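Local coordinates for protein aspartokinase (Synechocystis, PDB 3L76) that probably catalyses the ATP-dependent phosphorylation of aspartate to 4-phospho-L-aspartate, and binds lysine and threonine in its ACT-domain region, at residues A[93-98]-A[120-125]; A[172-177]-A[229-234]. One frame throughout, in Å; residues are numbered along the deposited sequence. Where two conformers were deposited one is given.

Contact 1. Residues A[93-98]-A[120-125]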
ATOM      1  N   ILE A  93     -11.682  -6.537 -13.197  1.00 64.88           N
ATOM      2  CA  ILE A  93     -10.475  -7.130 -12.628  1.00 58.97           C
ATOM      3  C   ILE A  93      -9.404  -6.077 -12.393  1.00 75.28           C
ATOM      4  O   ILE A  93      -9.179  -5.210 -13.235  1.00 81.69           O
ATOM      5  CB  ILE A  93      -9.892  -8.232 -13.536  1.00 65.03           C
ATOM      6  CG1 ILE A  93      -8.749  -8.966 -12.826  1.00 47.43           C
ATOM      7  CG2 ILE A  93      -9.441  -7.648 -14.894  1.00 70.78           C
ATOM      8  CD1 ILE A  93      -8.089 -10.045 -13.688  1.00 61.78           C
ATOM      9  N   SER A  94      -8.735  -6.162 -11.251  1.00 69.91           N
ATOM     10  CA  SER A  94      -7.684  -5.209 -10.915  1.00 63.33           C
ATOM     11  C   SER A  94      -6.301  -5.736 -11.257  1.00 77.23           C
ATOM     12  O   SER A  94      -5.879  -6.758 -10.730  1.00 69.56           O
ATOM     13  CB  SER A  94      -7.738  -4.848  -9.435  1.00 55.69           C
ATOM     14  OG  SER A  94      -9.028  -4.384  -9.086  1.00 92.34           O
ATOM     15  N   LEU A  95      -5.603  -5.026 -12.143  1.00 78.30           N
ATOM     16  CA  LEU A  95      -4.213  -5.337 -12.468  1.00 63.78           C
ATOM     17  C   LEU A  95      -3.252  -4.328 -11.817  1.00 66.92           C
ATOM     18  O   LEU A  95      -3.604  -3.168 -11.593  1.00 52.99           O
ATOM     19  CB  LEU A  95      -4.001  -5.388 -13.979  1.00 50.55           C
ATOM     20  CG  LEU A  95      -4.642  -6.556 -14.716  1.00 65.47           C
ATOM     21  CD1 LEU A  95      -4.162  -6.582 -16.160  1.00 59.50           C
ATOM     22  CD2 LEU A  95      -4.318  -7.867 -14.005  1.00 53.93           C
ATOM     23  N   THR A  96      -2.036  -4.784 -11.529  1.00 66.09           N
ATOM     24  CA  THR A  96      -1.076  -4.018 -10.744  1.00 79.92           C
ATOM     25  C   THR A  96       0.349  -4.306 -11.217  1.00 76.84           C
ATOM     26  O   THR A  96       0.614  -5.353 -11.815  1.00 51.52           O
ATOM     27  CB  THR A  96      -1.193  -4.375  -9.240  1.00 62.22           C
ATOM     28  OG1 THR A  96      -1.522  -3.211  -8.475  1.00 54.43           O
ATOM     29  CG2 THR A  96       0.102  -4.981  -8.720  1.00 60.77           C
ATOM     30  N   GLY A  97       1.256  -3.364 -10.959  1.00 61.83           N
ATOM     31  CA  GLY A  97       2.677  -3.559 -11.207  1.00 42.72           C
ATOM     32  C   GLY A  97       3.031  -4.256 -12.508  1.00 56.25           C
ATOM     33  O   GLY A  97       2.568  -3.867 -13.574  1.00 54.33           O
ATOM     34  N   ALA A  98       3.852  -5.298 -12.419  1.00 63.22           N
ATOM     35  CA  ALA A  98       4.413  -5.949 -13.607  1.00 64.57           C
ATOM     36  C   ALA A  98       3.380  -6.547 -14.565  1.00 67.09           C
ATOM     37  O   ALA A  98       3.720  -6.952 -15.678  1.00 78.04           O
ATOM     38  CB  ALA A  98       5.434  -7.005 -13.202  1.00 67.85           C
ATOM     39  N   ARG A 120       0.379  -6.436 -21.940  1.00 95.19           N
ATOM     40  CA  ARG A 120      -0.899  -6.955 -22.453  1.00 80.99           C
ATOM     41  C   ARG A 120      -1.350  -8.303 -21.824  1.00101.78           C
ATOM     42  O   ARG A 120      -1.741  -9.254 -22.522  1.00 58.24           O
ATOM     43  CB  ARG A 120      -0.836  -7.104 -23.967  1.00 76.70           C
ATOM     44  CG  ARG A 120      -0.125  -8.380 -24.446  1.00 90.90           C
ATOM     45  CD  ARG A 120       1.359  -8.435 -24.079  1.00 77.31           C
ATOM     46  NE  ARG A 120       1.597  -8.650 -22.656  1.00 71.87           N
ATOM     47  CZ  ARG A 120       1.474  -9.822 -22.036  1.00 94.31           C
ATOM     48  NH1 ARG A 120       1.105 -10.903 -22.713  1.00 58.82           N
ATOM     49  NH2 ARG A 120       1.719  -9.913 -20.732  1.00108.50           N
ATOM     50  N   LEU A 121      -1.299  -8.403 -20.502  1.00103.58           N
ATOM     51  CA  LEU A 121      -2.006  -9.496 -19.857  1.00 76.19           C
ATOM     52  C   LEU A 121      -3.443  -9.030 -19.759  1.00 81.75           C
ATOM     53  O   LEU A 121      -4.326  -9.793 -19.386  1.00 96.21           O
ATOM     54  CB  LEU A 121      -1.459  -9.799 -18.461  1.00 66.03           C
ATOM     55  CG  LEU A 121      -1.342 -11.252 -17.941  1.00 95.76           C
ATOM     56  CD1 LEU A 121      -1.517 -11.403 -16.420  1.00115.11           C
ATOM     57  CD2 LEU A 121      -2.068 -12.372 -18.722  1.00 80.97           C
ATOM     58  N   GLU A 122      -3.674  -7.764 -20.095  1.00 80.64           N
ATOM     59  CA  GLU A 122      -5.030  -7.231 -20.114  1.00 85.82           C
ATOM     60  C   GLU A 122      -5.624  -7.241 -21.509  1.00 75.82           C
ATOM     61  O   GLU A 122      -6.837  -7.135 -21.662  1.00 60.57           O
ATOM     62  CB  GLU A 122      -5.082  -5.822 -19.554  1.00 95.85           C
ATOM     63  CG  GLU A 122      -4.385  -4.814 -20.405  1.00 77.16           C
ATOM     64  CD  GLU A 122      -3.223  -4.227 -19.685  1.00 87.34           C
ATOM     65  OE1 GLU A 122      -3.218  -2.997 -19.495  1.00 87.42           O
ATOM     66  OE2 GLU A 122      -2.332  -5.004 -19.285  1.00106.89           O
ATOM     67  N   HIS A 123      -4.777  -7.343 -22.526  1.00 69.17           N
ATOM     68  CA  HIS A 123      -5.274  -7.701 -23.844  1.00 95.80           C
ATOM     69  C   HIS A 123      -6.020  -9.035 -23.679  1.00 97.03           C
ATOM     70  O   HIS A 123      -7.083  -9.249 -24.258  1.00 83.15           O
ATOM     71  CB  HIS A 123      -4.125  -7.839 -24.846  1.00111.74           C
ATOM     72  CG  HIS A 123      -4.106  -6.779 -25.902  1.00115.86           C
ATOM     73  ND1 HIS A 123      -3.038  -5.927 -26.082  1.00133.13           N
ATOM     74  CD2 HIS A 123      -5.022  -6.436 -26.839  1.00126.01           C
ATOM     75  CE1 HIS A 123      -3.296  -5.104 -27.083  1.00146.03           C
ATOM     76  NE2 HIS A 123      -4.494  -5.390 -27.558  1.00141.16           N
ATOM     77  N   HIS A 124      -5.461  -9.923 -22.860  1.00 66.73           N
ATOM     78  CA  HIS A 124      -6.115 -11.183 -22.515  1.00 65.84           C
ATOM     79  C   HIS A 124      -7.391 -11.003 -21.680  1.00 78.53           C
ATOM     80  O   HIS A 124      -8.479 -11.412 -22.092  1.00 87.49           O
ATOM     81  CB  HIS A 124      -5.135 -12.109 -21.790  1.00 64.09           C
ATOM     82  CG  HIS A 124      -5.798 -13.226 -21.048  1.00 93.17           C
ATOM     83  ND1 HIS A 124      -5.606 -13.440 -19.699  1.00117.75           N
ATOM     84  CD2 HIS A 124      -6.665 -14.181 -21.462  1.00 87.91           C
ATOM     85  CE1 HIS A 124      -6.321 -14.484 -19.315  1.00110.10           C
ATOM     86  NE2 HIS A 124      -6.975 -14.949 -20.365  1.00 85.37           N
ATOM     87  N   LEU A 125      -7.261 -10.392 -20.508  1.00 94.16           N
ATOM     88  CA  LEU A 125      -8.415 -10.197 -19.624  1.00 85.41           C
ATOM     89  C   LEU A 125      -9.474  -9.314 -20.291  1.00 80.68           C
ATOM     90  O   LEU A 125     -10.578  -9.142 -19.775  1.00 60.72           O
ATOM     91  CB  LEU A 125      -7.979  -9.662 -18.241  1.00 45.59           C
ATOM     92  CG  LEU A 125      -7.058 -10.677 -17.526  1.00 57.84           C
ATOM     93  CD1 LEU A 125      -6.078 -10.053 -16.564  1.00 57.51           C
ATOM     94  CD2 LEU A 125      -7.850 -11.763 -16.829  1.00 36.36           C
TER
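Ile93 and Leu95 reach from the strand to Leu125 on the short helix 121-125. Strand 93-96 and helix 121-125 run antiparallel, 175° between their directions, with axes 10.6 Å apart at closest approach. At that spacing the contact is made mainly by side chains, and the backbones do not bond. Ile93 and Leu125 cross at about a right angle. The CG1 branch of Ile93 is fully extended: CG1 is anti to the backbone N (chi1 -172°) and CD1 is anti to CA (chi2 -178°). This carries CD1 up to the fork of Leu125, at 3.5 Å from Leu125 CD1 and 3.6 Å from Leu125 CD2. The shorter branch stays further back, with Ile93 CG2 4.2 Å from Leu125 CB. Leu125 also meets Leu95: its CD1 lies 3.8 Å from Leu95 CD2. One methyl of the helix is thus shared by two residues of the strand.

The other branch of Leu95 turns to Glu122. Leu95 CD1 packs 3.6 Å from Glu122 CB and 4.0 Å from Glu122 OE2. Glu122 thus meets Leu95 mainly through CB. Glu122 also touches Val131 on strand 130-138, Val100, and Leu162 on helix 154-166.

Ser94 and Thr96 point to the other side of the strand. Ser94 OG bonds Ile78 O and Ser82 OG of its own chain and Glu65 of the second subunit. Ser94 and Thr96 pack on that subunit. The strand thus has the helix on one side and the second subunit near the other.

No hydrogen bond joins the two segments. Their hold is van der Waals contact and the exclusion of water from the methyls of branched side chains. It depends on shape, and no directional polar bond across it fixes the helix in place.

Contact 2. Residues A[172-177]-A[229-234]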
ATOM      1  N   GLU A 172     -10.444   9.195 -22.355  1.00 60.33           N
ATOM      2  CA  GLU A 172     -11.267  10.185 -21.666  1.00 54.05           C
ATOM      3  C   GLU A 172     -10.765  10.445 -20.257  1.00 60.20           C
ATOM      4  O   GLU A 172     -10.561   9.502 -19.498  1.00 54.54           O
ATOM      5  CB  GLU A 172     -12.708   9.699 -21.602  1.00 57.76           C
ATOM      6  CG  GLU A 172     -13.245   9.177 -22.922  1.00 71.98           C
ATOM      7  CD  GLU A 172     -14.705   8.759 -22.839  1.00 64.21           C
ATOM      8  OE1 GLU A 172     -15.583   9.637 -22.763  1.00 59.80           O
ATOM      9  OE2 GLU A 172     -14.979   7.549 -22.862  1.00 66.30           O
ATOM     10  N   ILE A 173     -10.562  11.719 -19.915  1.00 63.34           N
ATOM     11  CA  ILE A 173     -10.132  12.103 -18.571  1.00 63.26           C
ATOM     12  C   ILE A 173     -11.303  12.693 -17.809  1.00 72.48           C
ATOM     13  O   ILE A 173     -11.791  13.769 -18.153  1.00 68.87           O
ATOM     14  CB  ILE A 173      -9.019  13.164 -18.591  1.00 63.37           C
ATOM     15  CG1 ILE A 173      -7.883  12.748 -19.528  1.00 65.31           C
ATOM     16  CG2 ILE A 173      -8.507  13.414 -17.176  1.00 46.96           C
ATOM     17  CD1 ILE A 173      -7.020  11.640 -18.997  1.00 73.18           C
ATOM     18  N   TYR A 174     -11.747  11.996 -16.767  1.00 60.49           N
ATOM     19  CA  TYR A 174     -12.895  12.445 -15.985  1.00 60.35           C
ATOM     20  C   TYR A 174     -12.472  13.204 -14.742  1.00 68.63           C
ATOM     21  O   TYR A 174     -11.498  12.846 -14.077  1.00 72.69           O
ATOM     22  CB  TYR A 174     -13.808  11.269 -15.624  1.00 71.52           C
ATOM     23  CG  TYR A 174     -14.525  10.700 -16.821  1.00 54.52           C
ATOM     24  CD1 TYR A 174     -13.941   9.710 -17.596  1.00 58.89           C
ATOM     25  CD2 TYR A 174     -15.775  11.172 -17.195  1.00 54.02           C
ATOM     26  CE1 TYR A 174     -14.590   9.184 -18.698  1.00 61.85           C
ATOM     27  CE2 TYR A 174     -16.435  10.655 -18.302  1.00 63.40           C
ATOM     28  CZ  TYR A 174     -15.835   9.656 -19.045  1.00 64.34           C
ATOM     29  OH  TYR A 174     -16.467   9.137 -20.145  1.00 58.60           O
ATOM     30  N   THR A 175     -13.221  14.257 -14.436  1.00 69.24           N
ATOM     31  CA  THR A 175     -12.847  15.178 -13.377  1.00 75.46           C
ATOM     32  C   THR A 175     -14.053  15.989 -12.921  1.00 77.83           C
ATOM     33  O   THR A 175     -15.139  15.857 -13.484  1.00 86.91           O
ATOM     34  CB  THR A 175     -11.739  16.125 -13.857  1.00 76.51           C
ATOM     35  OG1 THR A 175     -11.486  17.106 -12.848  1.00 87.93           O
ATOM     36  CG2 THR A 175     -12.151  16.813 -15.157  1.00 48.86           C
ATOM     37  N   ASP A 176     -13.865  16.808 -11.889  1.00 90.92           N
ATOM     38  CA  ASP A 176     -14.931  17.677 -11.388  1.00 91.74           C
ATOM     39  C   ASP A 176     -14.939  19.023 -12.098  1.00 76.38           C
ATOM     40  O   ASP A 176     -14.870  20.065 -11.466  1.00 71.39           O
ATOM     41  CB  ASP A 176     -14.838  17.863  -9.867  1.00 89.06           C
ATOM     42  CG  ASP A 176     -13.445  18.272  -9.396  1.00 87.21           C
ATOM     43  OD1 ASP A 176     -12.469  18.154 -10.165  1.00 75.93           O
ATOM     44  OD2 ASP A 176     -13.326  18.707  -8.234  1.00 90.25           O
ATOM     45  N   VAL A 177     -15.027  18.975 -13.421  1.00 82.35           N
ATOM     46  CA  VAL A 177     -14.984  20.155 -14.270  1.00 77.78           C
ATOM     47  C   VAL A 177     -15.488  19.743 -15.646  1.00 77.92           C
ATOM     48  O   VAL A 177     -15.118  18.682 -16.148  1.00 90.71           O
ATOM     49  CB  VAL A 177     -13.546  20.708 -14.386  1.00 72.58           C
ATOM     50  CG1 VAL A 177     -13.260  21.181 -15.797  1.00 50.04           C
ATOM     51  CG2 VAL A 177     -13.315  21.814 -13.374  1.00 63.67           C
ATOM     52  N   VAL A 229     -10.337  13.560 -24.283  1.00 54.68           N
ATOM     53  CA  VAL A 229     -11.565  14.228 -23.888  1.00 55.81           C
ATOM     54  C   VAL A 229     -11.565  14.544 -22.400  1.00 61.38           C
ATOM     55  O   VAL A 229     -11.466  13.643 -21.567  1.00 60.02           O
ATOM     56  CB  VAL A 229     -12.794  13.349 -24.155  1.00 65.21           C
ATOM     57  CG1 VAL A 229     -14.052  14.154 -23.948  1.00 55.25           C
ATOM     58  CG2 VAL A 229     -12.756  12.777 -25.557  1.00 82.53           C
ATOM     59  N   VAL A 230     -11.687  15.828 -22.078  1.00 61.32           N
ATOM     60  CA  VAL A 230     -11.852  16.273 -20.701  1.00 54.67           C
ATOM     61  C   VAL A 230     -13.335  16.430 -20.427  1.00 63.84           C
ATOM     62  O   VAL A 230     -13.997  17.275 -21.020  1.00 70.85           O
ATOM     63  CB  VAL A 230     -11.125  17.607 -20.463  1.00 58.65           C
ATOM     64  CG1 VAL A 230     -11.318  18.076 -19.026  1.00 46.05           C
ATOM     65  CG2 VAL A 230      -9.657  17.444 -20.780  1.00 37.16           C
ATOM     66  N   ARG A 231     -13.857  15.593 -19.539  1.00 69.23           N
ATOM     67  CA  ARG A 231     -15.284  15.591 -19.226  0.58 62.75           C
ATOM     68  C   ARG A 231     -15.487  15.664 -17.724  1.00 65.02           C
ATOM     69  O   ARG A 231     -14.522  15.668 -16.959  1.00 75.83           O
ATOM     70  CB  ARG A 231     -15.960  14.333 -19.781  0.58 58.69           C
ATOM     71  CG  ARG A 231     -16.096  14.309 -21.294  0.58 58.28           C
ATOM     72  CD  ARG A 231     -16.103  12.886 -21.833  0.58 57.46           C
ATOM     73  NE  ARG A 231     -17.442  12.351 -22.058  0.58 71.06           N
ATOM     74  CZ  ARG A 231     -17.918  12.008 -23.250  0.58 65.59           C
ATOM     75  NH1 ARG A 231     -17.163  12.146 -24.335  0.58 37.36           N
ATOM     76  NH2 ARG A 231     -19.150  11.523 -23.357  0.58 65.00           N
ATOM     77  N   SER A 232     -16.747  15.728 -17.304  1.00 75.68           N
ATOM     78  CA  SER A 232     -17.082  15.737 -15.887  1.00 57.34           C
ATOM     79  C   SER A 232     -17.829  14.478 -15.509  1.00 71.97           C
ATOM     80  O   SER A 232     -18.591  13.944 -16.312  1.00 75.41           O
ATOM     81  CB  SER A 232     -17.948  16.934 -15.541  1.00 68.43           C
ATOM     82  OG  SER A 232     -18.431  16.798 -14.218  1.00 91.36           O
ATOM     83  N   SER A 233     -17.617  14.022 -14.276  1.00 84.84           N
ATOM     84  CA  SER A 233     -18.240  12.802 -13.763  1.00 88.96           C
ATOM     85  C   SER A 233     -19.688  13.018 -13.331  1.00 93.09           C
ATOM     86  O   SER A 233     -20.512  12.115 -13.432  1.00101.66           O
ATOM     87  CB  SER A 233     -17.438  12.256 -12.581  1.00 85.52           C
ATOM     88  OG  SER A 233     -16.052  12.250 -12.865  1.00 98.56           O
ATOM     89  N   TRP A 234     -19.992  14.220 -12.849  1.00 93.63           N
ATOM     90  CA  TRP A 234     -21.327  14.542 -12.354  1.00 88.70           C
ATOM     91  C   TRP A 234     -22.239  15.017 -13.479  1.00 96.42           C
ATOM     92  O   TRP A 234     -23.205  15.741 -13.250  1.00115.17           O
ATOM     93  CB  TRP A 234     -21.236  15.616 -11.271  1.00 93.85           C
ATOM     94  CG  TRP A 234     -20.454  15.185 -10.065  1.00111.58           C
ATOM     95  CD1 TRP A 234     -20.957  14.796  -8.856  1.00114.82           C
ATOM     96  CD2 TRP A 234     -19.030  15.091  -9.956  1.00119.39           C
ATOM     97  NE1 TRP A 234     -19.934  14.469  -8.000  1.00114.97           N
ATOM     98  CE2 TRP A 234     -18.739  14.642  -8.652  1.00122.89           C
ATOM     99  CE3 TRP A 234     -17.972  15.342 -10.834  1.00113.23           C
ATOM    100  CZ2 TRP A 234     -17.435  14.441  -8.207  1.00112.65           C
ATOM    101  CZ3 TRP A 234     -16.680  15.138 -10.390  1.00113.21           C
ATOM    102  CH2 TRP A 234     -16.423  14.695  -9.088  1.00108.08           C
TER
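Thr175 O takes two backbone N-H groups at the end of its strand. Ser233 N gives it a hydrogen bond of 3.2 Å. Val177 N adds a weak bond, closing an inverse gamma turn centred on Asp176. Ser232 CA makes a CA-H...O contact with the same oxygen at 3.1 Å.

Earlier the strands pair in parallel. Ile173 N bonds Val229 O at 2.7 Å, and Ile173 O accepts Arg231 N at 3.1 Å in a nearly straight bond (172°). The bond from Thr175 N to Arg231 O is weak.

Glu172, Tyr174 and Arg231 share one face of the sheet. Glu172 OE1 lies over one face of the Arg231 guanidinium, 3.4 Å from Arg231 NH1. This is a salt bridge of charges only, made less certain by the two conformers of Arg231. Tyr174 OH gives Glu172 OE1 a weak hydrogen bond of 2.8 Å. CG of Tyr174 and of Arg231 is anti to the carbonyl carbon (chi1 -69° and -71°), which starts both side chains the same way; Tyr174 CE2 lies 4.0 Å from Arg231 CB. An alanine in place of Tyr174 would probably leave Glu172 OE1 without its hydroxyl partner and open a gap beside the Arg231 chain. Past strand 228-232 the Trp234 ring packs on the turn, CZ3 nearest Asp176, with Thr175 O at the ring edge.

Strand 170-175 lies between strands 3-8 and 228-232, and strand 240-243 pairs antiparallel with the latter. Tyr174 stacks on Phe8 of strand 3-8. Ser233 OG bonds Ser12, and Arg25 of helix 16-31 bonds Ser233 O.

Both contacts belong to the amino acid kinase part of the chain and reach the same sheet. Their centres are 24 Å apart and they do not touch. Contact 1 joins a strand of that sheet to a short helix lying against it. Contact 2 joins two neighbouring strands within the sheet. The first is buried, apolar and without hydrogen bonds across it. The second is partly buried: backbone bonds set its register, charged and aromatic groups line one face, and its loop ends reach the surface. Strand 92-96 also faces the second subunit, whereas no other chain touches the segments of contact 2.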